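PDB 5FQ8: outer membrane protein Omp121 from Bacteroides thetaiotaomicron, which probably imports peptides across the outer membrane as a TonB-dependent transporter, and binds calcium and magnesium ions. Local coordinates for residues L679-A684 with E736-I741; T743-N748 with G962-Y967; S752-T757 with V763-V768. All blocks are in the same frame, centred on the assembly; numbering follows the deposited sequence.

Contact 1: residues L679-A684 with E736-I741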
loop_
_atom_site.group_PDB
_atom_site.type_symbol
_atom_site.label_atom_id
_atom_site.label_comp_id
_atom_site.label_asym_id
_atom_site.label_seq_id
_atom_site.Cartn_x
_atom_site.Cartn_y
_atom_site.Cartn_z
ATOM N N LEU B 679 31.252 -5.306 0.030
ATOM C CA LEU B 679 32.067 -5.828 1.118
ATOM C C LEU B 679 31.812 -5.089 2.422
ATOM O O LEU B 679 31.730 -3.864 2.442
ATOM C CB LEU B 679 33.537 -5.702 0.745
ATOM C CG LEU B 679 34.523 -6.469 1.596
ATOM C CD1 LEU B 679 34.115 -7.912 1.593
ATOM C CD2 LEU B 679 35.889 -6.287 1.007
ATOM N N ALA B 680 31.738 -5.834 3.521
ATOM C CA ALA B 680 31.420 -5.227 4.812
ATOM C C ALA B 680 32.488 -4.233 5.244
ATOM O O ALA B 680 33.671 -4.395 4.949
ATOM C CB ALA B 680 31.251 -6.297 5.883
ATOM N N MET B 681 32.052 -3.192 5.947
ATOM C CA MET B 681 32.904 -2.076 6.331
ATOM C C MET B 681 32.416 -1.509 7.652
ATOM O O MET B 681 31.239 -1.641 8.005
ATOM C CB MET B 681 32.895 -0.993 5.267
ATOM C CG MET B 681 34.017 -0.022 5.318
ATOM S SD MET B 681 33.932 0.898 3.825
ATOM C CE MET B 681 35.342 1.902 3.919
ATOM N N ASP B 682 33.332 -0.875 8.374
ATOM C CA ASP B 682 33.029 -0.301 9.678
ATOM C C ASP B 682 32.036 0.842 9.533
ATOM O O ASP B 682 32.337 1.837 8.857
ATOM C CB ASP B 682 34.318 0.175 10.350
ATOM C CG ASP B 682 34.082 0.899 11.670
ATOM O OD1 ASP B 682 32.991 0.798 12.266
ATOM O OD2 ASP B 682 35.028 1.574 12.121
ATOM N N PRO B 683 30.875 0.750 10.130
ATOM C CA PRO B 683 29.913 1.842 10.041
ATOM C C PRO B 683 30.493 3.186 10.446
ATOM O O PRO B 683 29.996 4.234 10.030
ATOM C CB PRO B 683 28.813 1.390 10.999
ATOM C CG PRO B 683 28.888 -0.071 10.962
ATOM C CD PRO B 683 30.320 -0.418 10.826
ATOM N N ALA B 684 31.553 3.175 11.246
ATOM C CA ALA B 684 32.163 4.431 11.643
ATOM C C ALA B 684 32.708 5.192 10.454
ATOM O O ALA B 684 33.001 6.385 10.571
ATOM C CB ALA B 684 33.274 4.182 12.648
ATOM N N GLU B 736 42.241 -6.518 2.421
ATOM C CA GLU B 736 42.719 -6.409 3.793
ATOM C C GLU B 736 42.169 -5.175 4.469
ATOM O O GLU B 736 41.781 -5.218 5.639
ATOM C CB GLU B 736 44.246 -6.355 3.818
ATOM C CG GLU B 736 44.976 -7.671 3.607
ATOM C CD GLU B 736 46.485 -7.486 3.514
ATOM O OE1 GLU B 736 46.919 -6.322 3.391
ATOM O OE2 GLU B 736 47.235 -8.489 3.563
ATOM N N GLU B 737 42.104 -4.073 3.725
ATOM C CA GLU B 737 41.829 -2.767 4.300
ATOM C C GLU B 737 40.522 -2.721 5.053
ATOM O O GLU B 737 40.356 -1.858 5.912
ATOM C CB GLU B 737 41.843 -1.717 3.204
ATOM C CG GLU B 737 43.061 -1.829 2.322
ATOM C CD GLU B 737 42.846 -2.789 1.185
ATOM O OE1 GLU B 737 41.730 -2.790 0.633
ATOM O OE2 GLU B 737 43.778 -3.551 0.855
ATOM N N LEU B 738 39.607 -3.638 4.783
ATOM C CA LEU B 738 38.322 -3.668 5.459
ATOM C C LEU B 738 38.173 -4.869 6.370
ATOM O O LEU B 738 37.051 -5.191 6.764
ATOM C CB LEU B 738 37.185 -3.664 4.444
ATOM C CG LEU B 738 36.684 -2.381 3.807
ATOM C CD1 LEU B 738 37.717 -1.740 2.919
ATOM C CD2 LEU B 738 35.456 -2.715 3.008
ATOM N N GLY B 739 39.272 -5.524 6.730
ATOM C CA GLY B 739 39.211 -6.771 7.457
ATOM C C GLY B 739 39.222 -7.957 6.513
ATOM O O GLY B 739 39.092 -7.830 5.294
ATOM N N GLY B 740 39.386 -9.138 7.079
ATOM C CA GLY B 740 39.420 -10.284 6.198
ATOM C C GLY B 740 38.177 -11.132 6.302
ATOM O O GLY B 740 38.234 -12.343 6.088
ATOM N N ILE B 741 37.047 -10.508 6.610
ATOM C CA ILE B 741 35.846 -11.223 7.004
ATOM C C ILE B 741 34.657 -10.431 6.501
ATOM O O ILE B 741 34.736 -9.215 6.352
ATOM C CB ILE B 741 35.827 -11.416 8.536
ATOM C CG1 ILE B 741 34.576 -12.128 9.007
ATOM C CG2 ILE B 741 35.904 -10.097 9.217
ATOM C CD1 ILE B 741 34.576 -12.382 10.484
#
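Where strand 661-680 of the barrel wall runs out into loop, L679, A680 and M681 are met by L738, a leucine in the connection from strand 716-731 to strand 741-746. Nearly all of the contact on the loop side comes from this side chain. Its CD2 methyl does the touching and lies 3.1 Å from the A680 carbonyl O. The same methyl stands 3.8 Å from M681 CB. On the other side of A680 it comes to 4.1 Å from L679 CD2. The A680 backbone thus passes between two side chains that both reach one methyl, and L738 runs at a slant to each of them. With CG set anti to the carbonyl carbon (chi1 -82°), the L738 isobutyl group is carried across to the strand end. M681 is stretched out beyond CG, and its shaft also meets the leucine: CG stands 3.9 Å from L738 CG. No hydrogen bond crosses; L738 packs on two apolar side chains and on the A680 carbonyl. Within the loop, G739 N donates to E736 O at 2.8 Å, a bond that shapes the turn around L738. Cutting L738 back to an alanine would probably open a gap between M681 and L679 and leave the loop without its apolar hold on the strand end. The M681 side chain is about 9 Å from that of N633, which binds magnesium, and packs on an apolar side chain of another protein's chain. Q690 and M692 of strand 689-693 also touch L738, while L679 pairs by backbone with Q690 and M681 with T688, just before that strand.

Contact 2: residues T743-N748 with G962-Y967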
loop_
_atom_site.group_PDB
_atom_site.type_symbol
_atom_site.label_atom_id
_atom_site.label_comp_id
_atom_site.label_asym_id
_atom_site.label_seq_id
_atom_site.Cartn_x
_atom_site.Cartn_y
_atom_site.Cartn_z
ATOM N N THR B 743 30.073 -10.914 6.320
ATOM C CA THR B 743 28.918 -11.752 6.582
ATOM C C THR B 743 28.213 -12.143 5.291
ATOM O O THR B 743 28.031 -11.316 4.400
ATOM C CB THR B 743 27.936 -11.019 7.482
ATOM O OG1 THR B 743 28.620 -10.487 8.615
ATOM C CG2 THR B 743 26.875 -11.950 7.953
ATOM N N ILE B 744 27.817 -13.410 5.201
ATOM C CA ILE B 744 26.963 -13.896 4.129
ATOM C C ILE B 744 25.517 -14.031 4.584
ATOM O O ILE B 744 24.594 -13.692 3.845
ATOM C CB ILE B 744 27.502 -15.231 3.583
ATOM C CG1 ILE B 744 28.789 -15.006 2.818
ATOM C CG2 ILE B 744 26.513 -15.879 2.672
ATOM C CD1 ILE B 744 29.439 -16.285 2.421
ATOM N N TYR B 745 25.317 -14.525 5.794
ATOM C CA TYR B 745 24.029 -14.504 6.458
ATOM C C TYR B 745 24.281 -14.857 7.908
ATOM O O TYR B 745 25.245 -15.556 8.210
ATOM C CB TYR B 745 23.027 -15.470 5.821
ATOM C CG TYR B 745 21.657 -15.223 6.331
ATOM C CD1 TYR B 745 20.847 -14.269 5.737
ATOM C CD2 TYR B 745 21.183 -15.892 7.441
ATOM C CE1 TYR B 745 19.608 -14.008 6.215
ATOM C CE2 TYR B 745 19.936 -15.634 7.925
ATOM C CZ TYR B 745 19.158 -14.686 7.302
ATOM O OH TYR B 745 17.918 -14.414 7.771
ATOM N N GLY B 746 23.435 -14.352 8.806
ATOM C CA GLY B 746 23.701 -14.556 10.221
ATOM C C GLY B 746 22.816 -13.801 11.187
ATOM O O GLY B 746 22.452 -12.663 10.926
ATOM N N LEU B 747 22.469 -14.415 12.307
ATOM C CA LEU B 747 21.647 -13.765 13.313
ATOM C C LEU B 747 22.463 -12.787 14.150
ATOM O O LEU B 747 23.662 -12.967 14.357
ATOM C CB LEU B 747 21.015 -14.806 14.220
ATOM C CG LEU B 747 20.300 -15.941 13.499
ATOM C CD1 LEU B 747 19.872 -16.988 14.493
ATOM C CD2 LEU B 747 19.105 -15.432 12.733
ATOM N N ASN B 748 21.797 -11.739 14.632
ATOM C CA ASN B 748 22.454 -10.725 15.455
ATOM C C ASN B 748 22.734 -11.296 16.829
ATOM O O ASN B 748 21.805 -11.703 17.533
ATOM C CB ASN B 748 21.585 -9.476 15.577
ATOM C CG ASN B 748 22.364 -8.260 16.066
ATOM O OD1 ASN B 748 22.387 -7.963 17.256
ATOM N ND2 ASN B 748 23.006 -7.556 15.143
ATOM N N GLY B 962 21.297 -19.608 1.168
ATOM C CA GLY B 962 20.509 -20.714 1.666
ATOM C C GLY B 962 21.324 -21.721 2.451
ATOM O O GLY B 962 20.785 -22.439 3.302
ATOM N N ASN B 963 22.626 -21.779 2.197
ATOM C CA ASN B 963 23.461 -22.756 2.865
ATOM C C ASN B 963 23.571 -22.510 4.356
ATOM O O ASN B 963 24.063 -23.384 5.068
ATOM C CB ASN B 963 24.848 -22.772 2.234
ATOM C CG ASN B 963 24.886 -23.563 0.943
ATOM O OD1 ASN B 963 24.283 -24.619 0.840
ATOM N ND2 ASN B 963 25.586 -23.048 -0.052
ATOM N N TYR B 964 23.105 -21.366 4.846
ATOM C CA TYR B 964 23.218 -21.066 6.261
ATOM C C TYR B 964 22.458 -22.073 7.101
ATOM O O TYR B 964 22.886 -22.413 8.211
ATOM C CB TYR B 964 22.707 -19.655 6.529
ATOM C CG TYR B 964 22.530 -19.325 7.980
ATOM C CD1 TYR B 964 21.359 -19.649 8.643
ATOM C CD2 TYR B 964 23.528 -18.689 8.681
ATOM C CE1 TYR B 964 21.194 -19.365 9.953
ATOM C CE2 TYR B 964 23.370 -18.392 9.998
ATOM C CZ TYR B 964 22.198 -18.731 10.630
ATOM O OH TYR B 964 22.019 -18.449 11.953
ATOM N N GLY B 965 21.320 -22.529 6.623
ATOM C CA GLY B 965 20.559 -23.466 7.404
ATOM C C GLY B 965 19.088 -23.378 7.099
ATOM O O GLY B 965 18.674 -22.789 6.113
ATOM N N GLU B 966 18.327 -24.011 7.972
ATOM C CA GLU B 966 16.886 -24.132 7.858
ATOM C C GLU B 966 16.267 -23.469 9.071
ATOM O O GLU B 966 16.738 -23.670 10.188
ATOM C CB GLU B 966 16.468 -25.594 7.791
ATOM C CG GLU B 966 15.239 -25.925 8.614
ATOM C CD GLU B 966 15.595 -26.438 9.979
ATOM O OE1 GLU B 966 16.761 -26.777 10.167
ATOM O OE2 GLU B 966 14.729 -26.494 10.862
ATOM N N TYR B 967 15.218 -22.686 8.864
ATOM C CA TYR B 967 14.646 -21.896 9.942
ATOM C C TYR B 967 13.226 -22.372 10.224
ATOM O O TYR B 967 12.261 -21.637 10.056
ATOM C CB TYR B 967 14.704 -20.404 9.621
ATOM C CG TYR B 967 14.838 -19.610 10.884
ATOM C CD1 TYR B 967 16.033 -19.581 11.573
ATOM C CD2 TYR B 967 13.753 -18.950 11.430
ATOM C CE1 TYR B 967 16.157 -18.885 12.742
ATOM C CE2 TYR B 967 13.872 -18.257 12.601
ATOM C CZ TYR B 967 15.079 -18.234 13.250
ATOM O OH TYR B 967 15.224 -17.551 14.416
#
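Y745 turns the edge of its ring to the face of Y964 in a T-shaped pair, centroids 5.2 Å apart and planes at 71°. The point of contact is Y745 CD2, which sits over the Y964 ring near its rim, 3.7 Å from Y964 CG. Y964 holds CG anti to the backbone N (chi1 169°), which carries its ring out toward Y745. The two side chains cross at about a right angle. Backbone joins in along the flank of Y964: the Y745 carbonyl O lies 3.6 Å from Y964 CD2, and G746 CA is 3.9 Å from Y964 CE2. Further out, L747 crosses the phenol end, its CG 3.4 Å from Y964 OH. The contact joins edge strand 741-746 to the 3-10 turn leading into strand 965-966. A classic beta bulge, I744 and Y745 set opposite M753, marks the corner of the edge strand. Y745 also meets the ring of F956, and the backbone of N748 is hydrogen-bonded to the bound peptide. No hydrogen bond links the two segments; the Y964 hydroxyl is bonded instead to the T751 carbonyl O, which probably holds the phenol end in place, while aromatic and aliphatic surfaces supply the attraction itself.

Contact 3: residues S752-T757 with V763-V768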
loop_
_atom_site.group_PDB
_atom_site.type_symbol
_atom_site.label_atom_id
_atom_site.label_comp_id
_atom_site.label_asym_id
_atom_site.label_seq_id
_atom_site.Cartn_x
_atom_site.Cartn_y
_atom_site.Cartn_z
ATOM N N SER B 752 26.407 -17.231 12.890
ATOM C CA SER B 752 26.568 -16.460 11.666
ATOM C C SER B 752 27.570 -17.121 10.742
ATOM O O SER B 752 28.591 -17.643 11.188
ATOM C CB SER B 752 27.026 -15.040 11.964
ATOM O OG SER B 752 26.526 -14.610 13.205
ATOM N N MET B 753 27.292 -17.042 9.450
ATOM C CA MET B 753 28.080 -17.697 8.418
ATOM C C MET B 753 28.829 -16.640 7.620
ATOM O O MET B 753 28.233 -15.673 7.145
ATOM C CB MET B 753 27.174 -18.549 7.519
ATOM C CG MET B 753 27.851 -19.218 6.340
ATOM S SD MET B 753 26.706 -19.825 5.110
ATOM C CE MET B 753 26.566 -21.479 5.547
ATOM N N TYR B 754 30.121 -16.824 7.472
ATOM C CA TYR B 754 30.995 -15.767 6.990
ATOM C C TYR B 754 31.678 -16.181 5.703
ATOM O O TYR B 754 31.480 -17.274 5.196
ATOM C CB TYR B 754 32.035 -15.405 8.054
ATOM C CG TYR B 754 31.427 -14.735 9.252
ATOM C CD1 TYR B 754 31.134 -13.377 9.231
ATOM C CD2 TYR B 754 31.106 -15.458 10.391
ATOM C CE1 TYR B 754 30.556 -12.761 10.304
ATOM C CE2 TYR B 754 30.533 -14.842 11.476
ATOM C CZ TYR B 754 30.258 -13.493 11.423
ATOM O OH TYR B 754 29.685 -12.859 12.496
ATOM N N ALA B 755 32.473 -15.264 5.169
ATOM C CA ALA B 755 33.510 -15.560 4.193
ATOM C C ALA B 755 34.785 -14.933 4.725
ATOM O O ALA B 755 34.893 -13.711 4.788
ATOM C CB ALA B 755 33.162 -15.020 2.813
ATOM N N ILE B 756 35.734 -15.764 5.123
ATOM C CA ILE B 756 36.950 -15.329 5.792
ATOM C C ILE B 756 38.139 -15.673 4.913
ATOM O O ILE B 756 38.095 -16.632 4.144
ATOM C CB ILE B 756 37.046 -15.997 7.169
ATOM C CG1 ILE B 756 35.698 -15.913 7.865
ATOM C CG2 ILE B 756 38.068 -15.323 8.007
ATOM C CD1 ILE B 756 35.713 -16.463 9.253
ATOM N N THR B 757 39.215 -14.900 5.045
ATOM C CA THR B 757 40.236 -14.844 4.004
ATOM C C THR B 757 40.827 -16.213 3.700
ATOM O O THR B 757 40.709 -16.707 2.579
ATOM C CB THR B 757 41.337 -13.851 4.379
ATOM O OG1 THR B 757 40.866 -12.524 4.155
ATOM C CG2 THR B 757 42.552 -14.051 3.516
ATOM N N VAL B 763 32.118 -20.099 6.347
ATOM C CA VAL B 763 32.571 -20.474 7.678
ATOM C C VAL B 763 31.542 -20.065 8.714
ATOM O O VAL B 763 30.987 -18.968 8.656
ATOM C CB VAL B 763 33.927 -19.825 7.969
ATOM C CG1 VAL B 763 34.348 -20.130 9.380
ATOM C CG2 VAL B 763 34.943 -20.334 7.001
ATOM N N PHE B 764 31.282 -20.945 9.674
ATOM C CA PHE B 764 30.347 -20.664 10.756
ATOM C C PHE B 764 31.092 -20.278 12.018
ATOM O O PHE B 764 32.117 -20.876 12.346
ATOM C CB PHE B 764 29.481 -21.868 11.086
ATOM C CG PHE B 764 28.310 -22.039 10.199
ATOM C CD1 PHE B 764 27.107 -21.457 10.513
ATOM C CD2 PHE B 764 28.404 -22.811 9.070
ATOM C CE1 PHE B 764 26.024 -21.631 9.718
ATOM C CE2 PHE B 764 27.332 -23.004 8.280
ATOM C CZ PHE B 764 26.127 -22.407 8.600
ATOM N N LYS B 765 30.560 -19.284 12.727
ATOM C CA LYS B 765 30.952 -18.957 14.088
ATOM C C LYS B 765 29.728 -19.054 14.984
ATOM O O LYS B 765 28.628 -18.705 14.578
ATOM C CB LYS B 765 31.552 -17.568 14.173
ATOM C CG LYS B 765 32.878 -17.405 13.493
ATOM C CD LYS B 765 33.411 -16.027 13.711
ATOM C CE LYS B 765 34.773 -15.847 13.100
ATOM N NZ LYS B 765 35.302 -14.485 13.372
ATOM N N ALA B 766 29.919 -19.547 16.197
ATOM C CA ALA B 766 28.804 -19.720 17.116
ATOM C C ALA B 766 29.337 -19.744 18.537
ATOM O O ALA B 766 30.520 -19.978 18.764
ATOM C CB ALA B 766 28.027 -20.994 16.793
ATOM N N GLN B 767 28.453 -19.492 19.496
ATOM C CA GLN B 767 28.898 -19.371 20.880
ATOM C C GLN B 767 29.199 -20.748 21.463
ATOM O O GLN B 767 28.354 -21.642 21.448
ATOM C CB GLN B 767 27.882 -18.620 21.744
ATOM C CG GLN B 767 26.524 -19.237 21.911
ATOM C CD GLN B 767 25.906 -18.944 23.258
ATOM O OE1 GLN B 767 26.421 -18.151 24.018
ATOM N NE2 GLN B 767 24.802 -19.597 23.561
ATOM N N VAL B 768 30.422 -20.908 21.954
ATOM C CA VAL B 768 30.874 -22.096 22.649
ATOM C C VAL B 768 31.133 -21.708 24.092
ATOM O O VAL B 768 31.231 -20.529 24.424
ATOM C CB VAL B 768 32.136 -22.691 21.996
ATOM C CG1 VAL B 768 33.299 -21.771 22.212
ATOM C CG2 VAL B 768 32.428 -24.109 22.512
#
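S752, M753 and Y754 are firmly bonded and buried against V763, F764 and K765 in an antiparallel hairpin of strands 752-756 and 763-766, whereas its partly exposed end, at I756, is held more loosely. Between the strands, S752 and K765 form a hydrogen-bonded pair, K765 N to S752 O at 3.0 Å and S752 N to K765 O at 3.2 Å, and Y754 N donates to V763 O at 2.6 Å. On one face of the sheet M753 CB lies over the F764 ring, 4.1 Å from its centroid and 17° off the normal, a CH-pi contact. A bend at chi3 (-97°) carries the end of the methionine toward the ring, with SD in an oblique Met-aromatic contact 4.9 Å from the centroid. On the other face the K765 chain, extended beyond CG, passes the Y754 ring at about a right angle, its CD 3.8 Å from Y754 CE2. Its NZ is too far from the ring centroid for more than a weak cation-pi attraction. At the looser end the returning bond, V763 N to Y754 O, is weak. There I756 CD1 touches both V763 CG1 (3.9 Å) and K765 CE, I756 and K765 being partly exposed. Y754 OH is hydrogen-bonded to a polar side chain of another protein's chain. The hairpin lies between strands 741-746 and 793-794, and F764 also touches L899 of strand 899-915.

How the contacts relate
Contacts 1 and 3 are buried, while contact 2 is only partly so. Contact 3 is the one built on backbone hydrogen bonds, as befits neighbouring strands of a sheet; contacts 1 and 2 tie that sheet's first strand and the loop before it to distant parts of the chain without hydrogen bonds between the segments, mainly through side chains, aliphatic in the first and largely aromatic in the second. Strand 741-746 and the residue before it link them: Y745 O and I744 N are paired with M753 of contact 3, and G740 O of contact 1 with T757 OG1. Another protein's chain reaches all three; the bound peptide lies at contact 2.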